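PDB 6OEW: cytidylyltransferase from Leptospira borgpetersenii serovar Hardjo-bovis, which probably transfers a nucleotidyl group, most likely cytidylyl from CTP, onto an acceptor in a metal-dependent reaction. Local coordinates for residues L119-D122 / L123-N127. Residues are numbered along the deposited sequence; the frame is centred on the assembly and turned at random.
Sequences LMVD and LFLYN
Val121 and Leu125 run alongside each other from neighbouring turns of helix 114-126. With chi1 at 174°, Val121 turns CG1 beside its carbonyl carbon, on the side of the next turn, where it meets Leu125 CD1 at 3.6 Å. Beneath them Leu125 N donates a hydrogen bond to Val121 O (2.8 Å), and Leu125 CG rests 3.3 Å from that same oxygen. Three like i to i+4 bonds, from Leu123 N to Leu119 O, Phe124 N to Met120 O and Tyr126 N to Asp122 O, complete the turns. The tightly packed face belongs to Met120, Val121 and Phe124, whose apolar side chains suit burial against Ile150 of strand 149-152. The outer side is looser: Leu119 and Tyr126 are exposed, the tyrosine with a hydroxyl that tolerates water, and Asp122 suits this border because its carboxylate forms a salt bridge with Lys49. Asn127 bends back, and its ND2 donates to Leu123 O at 2.9 Å, giving that carbonyl a side-chain partner in the last turn; asparagine can also accept, and OD1 takes a hydrogen bond from Arg130. The arrangement is that of an amphipathic helix packed on the central mixed sheet of a GT-A-type nucleotidyltransferase fold.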
loop_
_atom_site.group_PDB
_atom_site.type_symbol
_atom_site.label_atom_id
_atom_site.label_comp_id
_atom_site.label_asym_id
_atom_site.label_seq_id
_atom_site.Cartn_x
_atom_site.Cartn_y
_atom_site.Cartn_z
ATOM N N LEU A 119 9.583 -3.501 -9.541
ATOM C CA LEU A 119 10.373 -2.586 -10.368
ATOM C C LEU A 119 10.862 -1.410 -9.549
ATOM O O LEU A 119 11.993 -0.939 -9.722
ATOM C CB LEU A 119 9.540 -2.082 -11.549
ATOM C CG LEU A 119 9.280 -3.039 -12.710
ATOM C CD1 LEU A 119 8.246 -2.466 -13.680
ATOM C CD2 LEU A 119 10.612 -3.316 -13.440
ATOM N N MET A 120 10.001 -0.893 -8.670
ATOM C CA MET A 120 10.380 0.244 -7.845
ATOM C C MET A 120 11.458 -0.148 -6.854
ATOM O O MET A 120 12.408 0.616 -6.636
ATOM C CB MET A 120 9.153 0.820 -7.124
ATOM C CG MET A 120 8.240 1.604 -8.067
ATOM S SD MET A 120 6.750 2.237 -7.225
ATOM C CE MET A 120 7.467 3.418 -6.086
ATOM N N VAL A 121 11.344 -1.340 -6.259
ATOM C CA VAL A 121 12.386 -1.777 -5.334
ATOM C C VAL A 121 13.701 -1.953 -6.087
ATOM O O VAL A 121 14.765 -1.561 -5.599
ATOM C CB VAL A 121 11.987 -3.074 -4.606
ATOM C CG1 VAL A 121 13.168 -3.554 -3.781
ATOM C CG2 VAL A 121 10.742 -2.874 -3.682
ATOM N N ASP A 122 13.643 -2.548 -7.292
ATOM C CA ASP A 122 14.859 -2.740 -8.085
ATOM C C ASP A 122 15.538 -1.407 -8.371
ATOM O O ASP A 122 16.767 -1.282 -8.249
ATOM C CB ASP A 122 14.526 -3.463 -9.398
ATOM C CG ASP A 122 14.412 -4.970 -9.231
ATOM O OD1 ASP A 122 14.690 -5.474 -8.117
ATOM O OD2 ASP A 122 14.042 -5.649 -10.214
ATOM N N LEU A 123 14.751 -0.393 -8.743
ATOM C CA LEU A 123 15.318 0.933 -8.972
ATOM C C LEU A 123 15.977 1.480 -7.706
ATOM O O LEU A 123 17.076 2.054 -7.763
ATOM C CB LEU A 123 14.223 1.886 -9.476
ATOM C CG LEU A 123 14.644 3.295 -9.933
ATOM C CD1 LEU A 123 15.504 3.255 -11.208
ATOM C CD2 LEU A 123 13.427 4.175 -10.160
ATOM N N PHE A 124 15.311 1.317 -6.554
ATOM C CA PHE A 124 15.848 1.793 -5.283
ATOM C C PHE A 124 17.175 1.113 -4.977
ATOM O O PHE A 124 18.186 1.777 -4.693
ATOM C CB PHE A 124 14.798 1.539 -4.171
ATOM C CG PHE A 124 15.032 2.287 -2.888
ATOM C CD1 PHE A 124 14.255 3.385 -2.575
ATOM C CD2 PHE A 124 16.005 1.882 -1.987
ATOM C CE1 PHE A 124 14.417 4.066 -1.341
ATOM C CE2 PHE A 124 16.201 2.567 -0.789
ATOM C CZ PHE A 124 15.394 3.656 -0.470
ATOM N N LEU A 125 17.209 -0.217 -5.085
ATOM C CA LEU A 125 18.424 -0.958 -4.741
ATOM C C LEU A 125 19.574 -0.647 -5.698
ATOM O O LEU A 125 20.743 -0.681 -5.293
ATOM C CB LEU A 125 18.142 -2.462 -4.763
ATOM C CG LEU A 125 17.132 -3.018 -3.752
ATOM C CD1 LEU A 125 16.692 -4.417 -4.155
ATOM C CD2 LEU A 125 17.784 -3.045 -2.384
ATOM N N TYR A 126 19.267 -0.389 -6.968
ATOM C CA TYR A 126 20.323 -0.115 -7.948
ATOM C C TYR A 126 21.012 1.217 -7.695
ATOM O O TYR A 126 22.090 1.456 -8.237
ATOM C CB TYR A 126 19.715 -0.083 -9.339
ATOM C CG TYR A 126 20.560 -0.559 -10.499
ATOM C CD1 TYR A 126 21.168 -1.812 -10.486
ATOM C CD2 TYR A 126 20.686 0.224 -11.646
ATOM C CE1 TYR A 126 21.898 -2.270 -11.596
ATOM C CE2 TYR A 126 21.423 -0.224 -12.760
ATOM C CZ TYR A 126 22.009 -1.476 -12.720
ATOM O OH TYR A 126 22.702 -1.937 -13.816
ATOM N N ASN A 127 20.391 2.099 -6.934
ATOM C CA ASN A 127 20.899 3.432 -6.649
ATOM C C ASN A 127 21.186 3.580 -5.157
ATOM O O ASN A 127 20.935 4.631 -4.561
ATOM C CB ASN A 127 19.899 4.494 -7.106
ATOM C CG ASN A 127 19.796 4.602 -8.624
ATOM O OD1 ASN A 127 20.615 5.248 -9.261
ATOM N ND2 ASN A 127 18.778 3.980 -9.199
#